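Local coordinates for protein EH1AB1 (Metagenome, PDB 6I8F) that probably hydrolyses carboxylic esters, as an alpha/beta-hydrolase-fold enzyme recovered from the metagenome of a lake, at residues Pro18-Leu23 against Gly297-Phe302; Met180-Cys185 against Gln199-Pro204; Leu248-Ala253 against Arg277-Arg282; Gly301-Thr306 against Lys314-Ala319. All coordinates share one frame; numbering follows the deposited sequence.

Interaction 1 (Pro18-Leu23 against Gly297-Phe302); sequences PETRNL and GTIHGF
Thr20 meets Gly297 and Ile299 through a first torsion (chi1 -47°) that sets OG1 beside its backbone N and CG2 anti to it, leaving the hydroxyl for the Gly297 carbonyl and the methyl for Ile299. Ile299, at chi1 56°, holds CG1 between its own N and carbonyl carbon, which puts CG2 anti to the carbonyl carbon, where it meets Thr20 CG2. The hydroxyl OG1 of Thr20 donates to the carbonyl O of Gly297 at 2.7 Å, lying in the carbonyl plane. The methyls Thr20 CG2 and Ile299 CG2 are 3.6 Å apart, and the two side chains lie side by side there, pointing opposite ways. One helical turn on, Leu23 CD2 touches Ile299 CD1 at 4.1 Å. A beta-branched threonine suits this place, since one residue supplies both a donor and an apolar branch.

Beside the direct bond sits a water that donates to Thr20 OG1 at 2.8 Å and to Glu19 OE2 at 2.7 Å, and is also bonded to Thr298 OG1. Thr20 OG1 is thereby gripped as donor and as acceptor. Gly297 turns the corner with a positive phi, easily adopted without a side chain. Beyond it, His300 bonds Ser175 and Asp270, consistent with a Ser-His-Asp catalytic triad; the helix meets the chain at residues 297-299, directly ahead of that histidine. Around the contact, helix 18-32 reaches helix 310-327 through Glu19, whose carboxylate accepts from the amides of Ser310 and Gln311, while Thr298 packs on Ala267 of strand 262-267.

Interaction 2 (Met180-Cys185 against Gln199-Pro204); sequences MAAVVC and QMLIYP
Ala181, Ala182 and Cys185 lie on a helix that passes strand 199-202 at 8.1 Å between the short-segment axes, with N-to-C directions 148° apart and thus roughly antiparallel. At that spacing the helix presents small residues and the strand supplies longer ones. Leu201 is the principal apolar partner: its CD2 touches Ala181 CB at 3.7 Å and comes equally near the backbone N of Ala182, while its CD1 lies 4.2 Å from Ala182 CB. The forked leucine therefore straddles two successive alanines, whose single methyls let it come right up to the helix backbone.

Gln199 handles the next turn. Its CG lies between the backbone N and the carbonyl carbon (chi1 60°); the chain is extended beyond CG and carries OE1 to 3.8 Å from Ala182 CA. Cys185 SG rests against Gln199 CB at 3.8 Å, a soft, compact atom well suited to the aliphatic part of a glutamine. The buried amide is satisfied at both ends: a water donates to Gln199 OE1 at 2.7 Å and to the carbonyl O of Ala182 at 2.9 Å, while NE2 bonds the carbonyl of Pro260.

Ala181 and Cys185 also touch Val171 of strand 169-174, next to 198-202 in the sheet, so the helix bridges two parallel strands. This is the beta-alpha-beta crossover 169-174, 176-190, 198-202 of the alpha/beta hydrolase fold; the turn at Ser175, between strand and helix, fits the nucleophile elbow expected in this family.

Interaction 3 (Leu248-Ala253 against Arg277-Arg282); sequences LSPLLA and RAYADR
Leu251 and Tyr279 form the close-packed half of this contact, in which a 3-10 turn (250-252) of the alpha/beta hydrolase fold lies against helix 273-285. Leu251 has CG anti to its backbone N (chi1 -177°), and from there its two methyls face Ala278 and Tyr279. Its CD1 reaches the backbone N of Tyr279 at 3.7 Å, and its CD2 lies 4.0 Å from Ala278 CB. Alanine fits here because its single methyl lets CD1 reach the helix backbone. The Tyr279 ring is turned edge-on to the turn, with the Pro250-Leu251 peptide near the ring plane. Tyr279 CE1 is 3.7 Å from Pro250 O, and Pro250 CB packs at 4.0 Å from the same ring carbon. Gln186 of helix 176-190 joins the two sides, its NE2 bonding both Tyr279 OH and Pro250 O, and Phe256 meets the tyrosine ring edge-to-face.

Toward solvent the contact changes character. Ala278 lies at the border; Leu252 and Arg282 form the more open side, where a long side chain with a charged end takes over from purely apolar packing. Arg282 CG still touches Leu251 CD1 at 3.9 Å; beyond it the chain kinks twice, which brings the guanidinium back to the end of the turn. Two nitrogens then grip one carbonyl oxygen end-on: Ala253 O accepts from Arg282 NH2 at 2.8 Å and from Arg282 NH1 at 2.9 Å, with bent N-H...O angles of 132° and 130°.

Interaction 4 (Gly301-Thr306 against Lys314-Ala319); sequences GFFSLT and KANDEA
Asn316 ND2 does two jobs against Phe303. It donates to the carbonyl O of Phe303 at 2.9 Å, a fairly straight bond (158°) that uses a lone pair of the oxygen, and the same nitrogen stands 3.3 Å above the plane of the Phe303 ring, over its centre. Asn316 CG, anti to its carbonyl carbon (chi1 -69°), starts the amide toward Phe303. Ring and amide planes are 83° apart, so the amide stands upright on the ring. Two alanines, one helical turn apart, complete this shell: Ala315 CB is 3.8 Å from Phe303 CD2, and Ala319 CB meets Phe303 CZ at 4.0 Å at the ring edge. Ala315 CB also touches Phe302 CE2 at 3.5 Å, so its one methyl serves both phenylalanines.

Further out, Thr306 CG2 and Asn316 OD1 meet tip to tip, 3.8 Å apart. A water donates to Asn316 OD1 at 2.6 Å and is bonded to Thr306 OG1 at 2.7 Å; that hydroxyl also bonds the amide of Ala59. Tyr203 OH bonds the backbone N of Phe303, holding the residue whose carbonyl Asn316 grips, and Thr116 of helix 114-124 packs on both Phe303 and Asn316.

Asparagine suits this buried place because its amide can donate to a backbone carbonyl while accepting from water. The amide nitrogen over the aromatic face is probably favourable electrostatically as well, which would help fix the Phe303 ring beside the helix.

Overall arrangement
Interaction 1 spans nearly the whole chain, and interactions 2 and 3 are nested inside the loop it closes. Interaction 4 follows; it shares Gly301 and Phe302 with interaction 1, and the two centres are about 11 Å apart. Interactions 2 and 3 lie about 10 Å apart centre to centre and touch where Tyr279 meets Ala182 and Leu201. Interactions 3 and 4, about 12 Å apart at their nearest atoms, both touch the second subunit. Helix 176-190 packs on one sheet face, at Leu201, and helix 310-327 on the other, at Met200 and Phe263. Interactions 1 and 4 hold the loop carrying His300, a probable triad member; interaction 2 touches it through Tyr203, and interaction 3 lies further off.

Interaction 1 (Pro18-Leu23 against Gly297-Phe302)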
loop_
_atom_site.group_PDB
_atom_site.type_symbol
_atom_site.label_atom_id
_atom_site.label_comp_id
_atom_site.label_asym_id
_atom_site.label_seq_id
_atom_site.Cartn_x
_atom_site.Cartn_y
_atom_site.Cartn_z
ATOM N N PRO A 18 2.409 -7.380 -21.718
ATOM C CA PRO A 18 1.687 -7.594 -22.972
ATOM C C PRO A 18 0.549 -6.594 -23.235
ATOM O O PRO A 18 0.501 -6.006 -24.320
ATOM C CB PRO A 18 1.140 -9.021 -22.814
ATOM C CG PRO A 18 2.160 -9.707 -21.935
ATOM C CD PRO A 18 2.643 -8.631 -20.979
ATOM N N GLU A 19 -0.350 -6.396 -22.256
ATOM C CA GLU A 19 -1.516 -5.493 -22.448
ATOM C C GLU A 19 -1.035 -4.064 -22.736
ATOM O O GLU A 19 -1.653 -3.330 -23.503
ATOM C CB GLU A 19 -2.477 -5.544 -21.253
ATOM C CG GLU A 19 -1.909 -4.990 -19.941
ATOM C CD GLU A 19 -2.918 -4.901 -18.804
ATOM O OE1 GLU A 19 -3.968 -5.580 -18.901
ATOM O OE2 GLU A 19 -2.680 -4.113 -17.844
ATOM N N THR A 20 0.079 -3.670 -22.119
ATOM C CA THR A 20 0.648 -2.350 -22.316
ATOM C C THR A 20 1.161 -2.211 -23.758
ATOM O O THR A 20 0.802 -1.272 -24.463
ATOM C CB THR A 20 1.763 -2.056 -21.301
ATOM O OG1 THR A 20 1.319 -2.409 -19.988
ATOM C CG2 THR A 20 2.179 -0.603 -21.331
ATOM N N ARG A 21 2.027 -3.139 -24.163
ATOM C CA ARG A 21 2.544 -3.236 -25.545
ATOM C C ARG A 21 1.377 -3.198 -26.546
ATOM O O ARG A 21 1.414 -2.448 -27.516
ATOM C CB ARG A 21 3.371 -4.513 -25.720
ATOM C CG ARG A 21 4.795 -4.264 -26.196
ATOM C CD ARG A 21 5.706 -5.476 -26.067
ATOM N NE ARG A 21 5.767 -6.035 -24.718
ATOM C CZ ARG A 21 5.502 -7.304 -24.412
ATOM N NH1 ARG A 21 5.137 -8.155 -25.355
ATOM N NH2 ARG A 21 5.616 -7.724 -23.166
ATOM N N ASN A 22 0.344 -4.012 -26.289
ATOM C CA ASN A 22 -0.832 -4.089 -27.158
ATOM C C ASN A 22 -1.462 -2.701 -27.299
ATOM O O ASN A 22 -1.790 -2.294 -28.420
ATOM C CB ASN A 22 -1.855 -5.122 -26.683
ATOM C CG ASN A 22 -1.406 -6.545 -26.934
ATOM O OD1 ASN A 22 -0.469 -6.783 -27.699
ATOM N ND2 ASN A 22 -2.057 -7.499 -26.287
ATOM N N LEU A 23 -1.611 -1.972 -26.185
ATOM C CA LEU A 23 -2.217 -0.638 -26.251
ATOM C C LEU A 23 -1.324 0.318 -27.054
ATOM O O LEU A 23 -1.827 1.152 -27.815
ATOM C CB LEU A 23 -2.464 -0.062 -24.852
ATOM C CG LEU A 23 -3.101 1.327 -24.861
ATOM C CD1 LEU A 23 -4.462 1.293 -25.550
ATOM C CD2 LEU A 23 -3.237 1.900 -23.458
ATOM N N GLY A 297 5.867 -2.024 -15.725
ATOM C CA GLY A 297 5.428 -2.518 -17.034
ATOM C C GLY A 297 4.129 -1.888 -17.524
ATOM O O GLY A 297 3.549 -2.388 -18.474
ATOM N N THR A 298 3.666 -0.801 -16.892
ATOM C CA THR A 298 2.501 -0.060 -17.386
ATOM C C THR A 298 2.880 1.417 -17.519
ATOM O O THR A 298 3.982 1.820 -17.128
ATOM C CB THR A 298 1.254 -0.271 -16.513
ATOM O OG1 THR A 298 0.120 0.239 -17.226
ATOM C CG2 THR A 298 1.370 0.377 -15.151
ATOM N N ILE A 299 1.942 2.209 -18.048
ATOM C CA ILE A 299 2.216 3.551 -18.510
ATOM C C ILE A 299 1.366 4.554 -17.736
ATOM O O ILE A 299 0.328 4.213 -17.190
ATOM C CB ILE A 299 1.931 3.680 -20.023
ATOM C CG1 ILE A 299 0.498 3.264 -20.364
ATOM C CG2 ILE A 299 2.964 2.903 -20.824
ATOM C CD1 ILE A 299 0.106 3.522 -21.803
ATOM N N HIS A 300 1.800 5.813 -17.798
ATOM C CA HIS A 300 1.031 6.927 -17.329
ATOM C C HIS A 300 -0.367 6.877 -17.963
ATOM O O HIS A 300 -0.499 6.675 -19.168
ATOM C CB HIS A 300 1.759 8.233 -17.653
ATOM C CG HIS A 300 1.243 9.392 -16.881
ATOM N ND1 HIS A 300 1.632 9.637 -15.566
ATOM C CD2 HIS A 300 0.349 10.351 -17.216
ATOM C CE1 HIS A 300 1.002 10.717 -15.135
ATOM N NE2 HIS A 300 0.210 11.178 -16.135
ATOM N N GLY A 301 -1.398 7.064 -17.132
ATOM C CA GLY A 301 -2.800 7.049 -17.568
ATOM C C GLY A 301 -3.520 5.749 -17.257
ATOM O O GLY A 301 -4.739 5.703 -17.352
ATOM N N PHE A 302 -2.787 4.688 -16.877
ATOM C CA PHE A 302 -3.358 3.334 -16.809
ATOM C C PHE A 302 -4.505 3.239 -15.785
ATOM O O PHE A 302 -5.337 2.360 -15.896
ATOM C CB PHE A 302 -2.270 2.293 -16.526
ATOM C CG PHE A 302 -1.844 2.123 -15.087
ATOM C CD1 PHE A 302 -0.948 2.998 -14.490
ATOM C CD2 PHE A 302 -2.285 1.036 -14.347
ATOM C CE1 PHE A 302 -0.542 2.813 -13.173
ATOM C CE2 PHE A 302 -1.880 0.853 -13.032
ATOM C CZ PHE A 302 -0.998 1.738 -12.451
HETATM O O HOH W 1 -0.742 -2.220 -18.050
#

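Interaction 2 (Met180-Cys185 against Gln199-Pro204)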
loop_
_atom_site.group_PDB
_atom_site.type_symbol
_atom_site.label_atom_id
_atom_site.label_comp_id
_atom_site.label_asym_id
_atom_site.label_seq_id
_atom_site.Cartn_x
_atom_site.Cartn_y
_atom_site.Cartn_z
ATOM N N MET A 180 -2.788 18.375 -7.873
ATOM C CA MET A 180 -3.825 19.192 -7.228
ATOM C C MET A 180 -4.042 18.712 -5.792
ATOM O O MET A 180 -4.075 19.515 -4.870
ATOM C CB MET A 180 -5.158 19.116 -7.978
ATOM C CG MET A 180 -6.116 20.235 -7.592
ATOM S SD MET A 180 -7.507 20.426 -8.738
ATOM C CE MET A 180 -6.691 21.038 -10.208
ATOM N N ALA A 181 -4.214 17.394 -5.623
ATOM C CA ALA A 181 -4.452 16.814 -4.310
ATOM C C ALA A 181 -3.273 17.134 -3.386
ATOM O O ALA A 181 -3.475 17.555 -2.264
ATOM C CB ALA A 181 -4.692 15.323 -4.416
ATOM N N ALA A 182 -2.043 16.942 -3.868
ATOM C CA ALA A 182 -0.871 17.199 -3.030
ATOM C C ALA A 182 -0.855 18.668 -2.590
ATOM O O ALA A 182 -0.568 18.994 -1.424
ATOM C CB ALA A 182 0.394 16.839 -3.767
ATOM N N VAL A 183 -1.147 19.553 -3.543
ATOM C CA VAL A 183 -1.071 20.995 -3.328
ATOM C C VAL A 183 -2.171 21.430 -2.360
ATOM O O VAL A 183 -1.908 22.261 -1.506
ATOM C CB VAL A 183 -1.118 21.760 -4.661
ATOM C CG1 VAL A 183 -1.391 23.249 -4.465
ATOM C CG2 VAL A 183 0.164 21.553 -5.443
ATOM N N VAL A 184 -3.384 20.864 -2.486
ATOM C CA VAL A 184 -4.477 21.185 -1.557
ATOM C C VAL A 184 -4.022 20.935 -0.113
ATOM O O VAL A 184 -4.277 21.753 0.767
ATOM C CB VAL A 184 -5.779 20.416 -1.867
ATOM C CG1 VAL A 184 -6.796 20.546 -0.740
ATOM C CG2 VAL A 184 -6.394 20.865 -3.184
ATOM N N CYS A 185 -3.367 19.795 0.128
ATOM C CA CYS A 185 -2.906 19.443 1.486
ATOM C C CYS A 185 -1.903 20.478 2.008
ATOM O O CYS A 185 -2.020 20.921 3.162
ATOM C CB CYS A 185 -2.269 18.065 1.523
ATOM S SG CYS A 185 -3.444 16.737 1.149
ATOM N N GLN A 199 -4.493 11.580 1.576
ATOM C CA GLN A 199 -4.235 12.032 0.211
ATOM C C GLN A 199 -3.899 10.818 -0.667
ATOM O O GLN A 199 -3.016 10.031 -0.354
ATOM C CB GLN A 199 -3.159 13.126 0.160
ATOM C CG GLN A 199 -1.793 12.720 0.719
ATOM C CD GLN A 199 -0.797 13.860 0.740
ATOM O OE1 GLN A 199 -0.610 14.566 -0.251
ATOM N NE2 GLN A 199 -0.137 14.054 1.875
ATOM N N MET A 200 -4.641 10.675 -1.770
ATOM C CA MET A 200 -4.448 9.585 -2.706
ATOM C C MET A 200 -3.829 10.167 -3.979
ATOM O O MET A 200 -4.516 10.784 -4.786
ATOM C CB MET A 200 -5.778 8.881 -3.016
ATOM C CG MET A 200 -5.654 7.782 -4.072
ATOM S SD MET A 200 -7.259 7.230 -4.719
ATOM C CE MET A 200 -8.012 6.557 -3.243
ATOM N N LEU A 201 -2.513 9.999 -4.125
ATOM C CA LEU A 201 -1.768 10.589 -5.228
ATOM C C LEU A 201 -1.430 9.506 -6.261
ATOM O O LEU A 201 -0.553 8.673 -6.055
ATOM C CB LEU A 201 -0.508 11.266 -4.681
ATOM C CG LEU A 201 -0.683 12.139 -3.437
ATOM C CD1 LEU A 201 0.658 12.745 -3.045
ATOM C CD2 LEU A 201 -1.717 13.234 -3.645
ATOM N N ILE A 202 -2.164 9.524 -7.375
ATOM C CA ILE A 202 -1.994 8.562 -8.466
ATOM C C ILE A 202 -1.093 9.205 -9.536
ATOM O O ILE A 202 -1.480 10.179 -10.172
ATOM C CB ILE A 202 -3.353 8.141 -9.055
ATOM C CG1 ILE A 202 -4.337 7.645 -7.988
ATOM C CG2 ILE A 202 -3.146 7.135 -10.180
ATOM C CD1 ILE A 202 -3.813 6.535 -7.089
ATOM N N TYR A 203 0.095 8.622 -9.713
ATOM C CA TYR A 203 1.179 9.127 -10.572
ATOM C C TYR A 203 1.101 10.646 -10.681
ATOM O O TYR A 203 0.899 11.184 -11.763
ATOM C CB TYR A 203 1.252 8.411 -11.927
ATOM C CG TYR A 203 -0.036 8.036 -12.612
ATOM C CD1 TYR A 203 -0.894 8.988 -13.134
ATOM C CD2 TYR A 203 -0.369 6.706 -12.782
ATOM C CE1 TYR A 203 -2.061 8.625 -13.791
ATOM C CE2 TYR A 203 -1.520 6.325 -13.449
ATOM C CZ TYR A 203 -2.367 7.287 -13.959
ATOM O OH TYR A 203 -3.492 6.888 -14.609
ATOM N N PRO A 204 1.283 11.381 -9.562
ATOM C CA PRO A 204 1.234 12.840 -9.587
ATOM C C PRO A 204 2.460 13.444 -10.285
ATOM O O PRO A 204 3.529 12.837 -10.267
ATOM C CB PRO A 204 1.245 13.211 -8.094
ATOM C CG PRO A 204 2.014 12.076 -7.439
ATOM C CD PRO A 204 1.619 10.848 -8.232
HETATM O O HOH W 2 0.713 16.861 -0.022
#

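Interaction 3 (Leu248-Ala253 against Arg277-Arg282)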
loop_
_atom_site.group_PDB
_atom_site.type_symbol
_atom_site.label_atom_id
_atom_site.label_comp_id
_atom_site.label_asym_id
_atom_site.label_seq_id
_atom_site.Cartn_x
_atom_site.Cartn_y
_atom_site.Cartn_z
ATOM N N LEU A 248 3.131 24.555 -8.407
ATOM C CA LEU A 248 3.605 23.814 -9.586
ATOM C C LEU A 248 4.560 22.681 -9.193
ATOM O O LEU A 248 4.786 21.768 -9.977
ATOM C CB LEU A 248 4.350 24.774 -10.521
ATOM C CG LEU A 248 3.524 25.833 -11.244
ATOM C CD1 LEU A 248 4.452 26.802 -11.967
ATOM C CD2 LEU A 248 2.561 25.203 -12.233
ATOM N N SER A 249 5.217 22.827 -8.039
ATOM C CA SER A 249 6.354 22.001 -7.657
ATOM C C SER A 249 6.265 21.650 -6.176
ATOM O O SER A 249 7.135 22.031 -5.390
ATOM C CB SER A 249 7.647 22.709 -7.997
ATOM O OG SER A 249 7.792 22.820 -9.405
ATOM N N PRO A 250 5.205 20.926 -5.742
ATOM C CA PRO A 250 5.022 20.634 -4.320
ATOM C C PRO A 250 6.154 19.793 -3.706
ATOM O O PRO A 250 6.352 19.841 -2.483
ATOM C CB PRO A 250 3.665 19.908 -4.264
ATOM C CG PRO A 250 3.455 19.362 -5.671
ATOM C CD PRO A 250 4.121 20.379 -6.579
ATOM N N LEU A 251 6.902 19.056 -4.537
ATOM C CA LEU A 251 8.073 18.308 -4.082
ATOM C C LEU A 251 9.092 19.224 -3.379
ATOM O O LEU A 251 9.863 18.745 -2.539
ATOM C CB LEU A 251 8.733 17.594 -5.264
ATOM C CG LEU A 251 9.930 16.702 -4.923
ATOM C CD1 LEU A 251 9.543 15.610 -3.933
ATOM C CD2 LEU A 251 10.522 16.093 -6.177
ATOM N N LEU A 252 9.100 20.524 -3.706
ATOM C CA LEU A 252 10.147 21.425 -3.225
ATOM C C LEU A 252 9.781 22.041 -1.873
ATOM O O LEU A 252 10.530 22.850 -1.381
ATOM C CB LEU A 252 10.386 22.533 -4.261
ATOM C CG LEU A 252 10.719 22.057 -5.674
ATOM C CD1 LEU A 252 10.914 23.242 -6.608
ATOM C CD2 LEU A 252 11.962 21.180 -5.685
ATOM N N ALA A 253 8.651 21.673 -1.265
ATOM C CA ALA A 253 8.348 22.175 0.080
ATOM C C ALA A 253 9.535 21.911 1.019
ATOM O O ALA A 253 10.227 20.887 0.929
ATOM C CB ALA A 253 7.084 21.561 0.618
ATOM N N ARG A 277 7.829 8.989 -6.690
ATOM C CA ARG A 277 8.503 8.226 -5.660
ATOM C C ARG A 277 9.214 9.182 -4.692
ATOM O O ARG A 277 9.127 9.022 -3.463
ATOM C CB ARG A 277 9.493 7.232 -6.272
ATOM C CG ARG A 277 10.049 6.258 -5.249
ATOM C CD ARG A 277 10.960 5.233 -5.884
ATOM N NE ARG A 277 11.446 4.321 -4.865
ATOM C CZ ARG A 277 12.447 3.475 -5.027
ATOM N NH1 ARG A 277 13.043 3.378 -6.210
ATOM N NH2 ARG A 277 12.863 2.759 -3.994
ATOM N N ALA A 278 9.894 10.189 -5.251
ATOM C CA ALA A 278 10.562 11.221 -4.450
ATOM C C ALA A 278 9.589 11.834 -3.440
ATOM O O ALA A 278 9.958 12.067 -2.292
ATOM C CB ALA A 278 11.154 12.280 -5.352
ATOM N N TYR A 279 8.355 12.114 -3.876
ATOM C CA TYR A 279 7.326 12.717 -3.002
ATOM C C TYR A 279 6.998 11.779 -1.823
ATOM O O TYR A 279 6.926 12.210 -0.649
ATOM C CB TYR A 279 6.087 13.101 -3.816
ATOM C CG TYR A 279 5.263 14.175 -3.152
ATOM C CD1 TYR A 279 5.613 15.510 -3.261
ATOM C CD2 TYR A 279 4.167 13.855 -2.372
ATOM C CE1 TYR A 279 4.875 16.506 -2.641
ATOM C CE2 TYR A 279 3.421 14.832 -1.732
ATOM C CZ TYR A 279 3.771 16.166 -1.875
ATOM O OH TYR A 279 3.049 17.134 -1.240
ATOM N N ALA A 280 6.826 10.492 -2.119
ATOM C CA ALA A 280 6.584 9.473 -1.087
ATOM C C ALA A 280 7.775 9.402 -0.123
ATOM O O ALA A 280 7.598 9.303 1.085
ATOM C CB ALA A 280 6.319 8.133 -1.733
ATOM N N ASP A 281 8.993 9.453 -0.675
ATOM C CA ASP A 281 10.224 9.447 0.122
ATOM C C ASP A 281 10.231 10.613 1.124
ATOM O O ASP A 281 10.564 10.410 2.288
ATOM C CB ASP A 281 11.472 9.495 -0.766
ATOM C CG ASP A 281 11.744 8.198 -1.506
ATOM O OD1 ASP A 281 11.139 7.156 -1.137
ATOM O OD2 ASP A 281 12.528 8.246 -2.470
ATOM N N ARG A 282 9.860 11.819 0.675
ATOM C CA ARG A 282 9.841 13.002 1.545
ATOM C C ARG A 282 8.770 12.832 2.625
ATOM O O ARG A 282 9.004 13.192 3.810
ATOM C CB ARG A 282 9.594 14.298 0.764
ATOM C CG ARG A 282 10.652 14.643 -0.282
ATOM C CD ARG A 282 11.764 15.599 0.117
ATOM N NE ARG A 282 11.463 16.540 1.188
ATOM C CZ ARG A 282 11.426 17.872 1.081
ATOM N NH1 ARG A 282 11.429 18.469 -0.100
ATOM N NH2 ARG A 282 11.374 18.609 2.175
#

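Interaction 4 (Gly301-Thr306 against Lys314-Ala319)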
loop_
_atom_site.group_PDB
_atom_site.type_symbol
_atom_site.label_atom_id
_atom_site.label_comp_id
_atom_site.label_asym_id
_atom_site.label_seq_id
_atom_site.Cartn_x
_atom_site.Cartn_y
_atom_site.Cartn_z
ATOM N N GLY A 301 -1.398 7.064 -17.132
ATOM C CA GLY A 301 -2.800 7.049 -17.568
ATOM C C GLY A 301 -3.520 5.749 -17.257
ATOM O O GLY A 301 -4.739 5.703 -17.352
ATOM N N PHE A 302 -2.787 4.688 -16.877
ATOM C CA PHE A 302 -3.358 3.334 -16.809
ATOM C C PHE A 302 -4.505 3.239 -15.785
ATOM O O PHE A 302 -5.337 2.360 -15.896
ATOM C CB PHE A 302 -2.270 2.293 -16.526
ATOM C CG PHE A 302 -1.844 2.123 -15.087
ATOM C CD1 PHE A 302 -0.948 2.998 -14.490
ATOM C CD2 PHE A 302 -2.285 1.036 -14.347
ATOM C CE1 PHE A 302 -0.542 2.813 -13.173
ATOM C CE2 PHE A 302 -1.880 0.853 -13.032
ATOM C CZ PHE A 302 -0.998 1.738 -12.451
ATOM N N PHE A 303 -4.527 4.138 -14.792
ATOM C CA PHE A 303 -5.494 4.132 -13.674
ATOM C C PHE A 303 -6.913 4.339 -14.211
ATOM O O PHE A 303 -7.877 3.879 -13.606
ATOM C CB PHE A 303 -5.137 5.217 -12.646
ATOM C CG PHE A 303 -5.800 5.126 -11.289
ATOM C CD1 PHE A 303 -6.804 6.012 -10.932
ATOM C CD2 PHE A 303 -5.368 4.214 -10.340
ATOM C CE1 PHE A 303 -7.392 5.963 -9.675
ATOM C CE2 PHE A 303 -5.943 4.171 -9.077
ATOM C CZ PHE A 303 -6.959 5.044 -8.746
ATOM N N SER A 304 -7.033 5.047 -15.337
ATOM C CA SER A 304 -8.336 5.306 -15.913
ATOM C C SER A 304 -8.473 4.734 -17.329
ATOM O O SER A 304 -9.545 4.832 -17.883
ATOM C CB SER A 304 -8.657 6.774 -15.876
ATOM O OG SER A 304 -7.717 7.505 -16.631
ATOM N N LEU A 305 -7.430 4.102 -17.878
ATOM C CA LEU A 305 -7.523 3.434 -19.196
ATOM C C LEU A 305 -7.908 1.966 -19.017
ATOM O O LEU A 305 -7.348 1.074 -19.668
ATOM C CB LEU A 305 -6.193 3.559 -19.941
ATOM C CG LEU A 305 -5.894 4.949 -20.486
ATOM C CD1 LEU A 305 -4.416 5.083 -20.835
ATOM C CD2 LEU A 305 -6.765 5.253 -21.695
ATOM N N THR A 306 -8.931 1.728 -18.192
ATOM C CA THR A 306 -9.191 0.410 -17.657
ATOM C C THR A 306 -9.992 -0.455 -18.640
ATOM O O THR A 306 -10.240 -1.612 -18.352
ATOM C CB THR A 306 -9.832 0.547 -16.276
ATOM O OG1 THR A 306 -10.908 1.480 -16.351
ATOM C CG2 THR A 306 -8.820 1.007 -15.247
ATOM N N LYS A 314 -6.693 -3.258 -11.102
ATOM C CA LYS A 314 -5.947 -3.688 -9.924
ATOM C C LYS A 314 -5.510 -2.458 -9.114
ATOM O O LYS A 314 -5.668 -2.466 -7.906
ATOM C CB LYS A 314 -4.753 -4.554 -10.329
ATOM C CG LYS A 314 -5.126 -5.873 -10.992
ATOM C CD LYS A 314 -4.914 -7.089 -10.115
ATOM C CE LYS A 314 -5.832 -8.243 -10.469
ATOM N NZ LYS A 314 -5.659 -8.644 -11.889
ATOM N N ALA A 315 -5.012 -1.408 -9.799
ATOM C CA ALA A 315 -4.558 -0.169 -9.160
ATOM C C ALA A 315 -5.727 0.567 -8.493
ATOM O O ALA A 315 -5.567 1.073 -7.365
ATOM C CB ALA A 315 -3.863 0.727 -10.145
ATOM N N ASN A 316 -6.861 0.652 -9.201
ATOM C CA ASN A 316 -8.126 1.172 -8.658
ATOM C C ASN A 316 -8.414 0.484 -7.318
ATOM O O ASN A 316 -8.590 1.140 -6.283
ATOM C CB ASN A 316 -9.323 0.953 -9.596
ATOM C CG ASN A 316 -9.328 1.774 -10.875
ATOM O OD1 ASN A 316 -10.158 1.517 -11.760
ATOM N ND2 ASN A 316 -8.437 2.751 -10.997
ATOM N N ASP A 317 -8.456 -0.853 -7.354
ATOM C CA ASP A 317 -8.829 -1.665 -6.191
ATOM C C ASP A 317 -7.824 -1.462 -5.044
ATOM O O ASP A 317 -8.219 -1.401 -3.876
ATOM C CB ASP A 317 -8.979 -3.136 -6.591
ATOM C CG ASP A 317 -10.123 -3.360 -7.569
ATOM O OD1 ASP A 317 -10.885 -2.391 -7.827
ATOM O OD2 ASP A 317 -10.236 -4.484 -8.098
ATOM N N GLU A 318 -6.523 -1.375 -5.361
ATOM C CA GLU A 318 -5.504 -1.176 -4.320
ATOM C C GLU A 318 -5.651 0.209 -3.660
ATOM O O GLU A 318 -5.600 0.334 -2.444
ATOM C CB GLU A 318 -4.088 -1.351 -4.869
ATOM C CG GLU A 318 -3.046 -1.149 -3.797
ATOM C CD GLU A 318 -1.616 -1.515 -4.144
ATOM O OE1 GLU A 318 -1.336 -1.880 -5.314
ATOM O OE2 GLU A 318 -0.785 -1.407 -3.236
ATOM N N ALA A 319 -5.801 1.257 -4.466
ATOM C CA ALA A 319 -5.963 2.617 -3.940
ATOM C C ALA A 319 -7.192 2.677 -3.017
ATOM O O ALA A 319 -7.123 3.162 -1.881
ATOM C CB ALA A 319 -6.083 3.588 -5.085
HETATM O O HOH W 3 -11.410 2.356 -13.853
#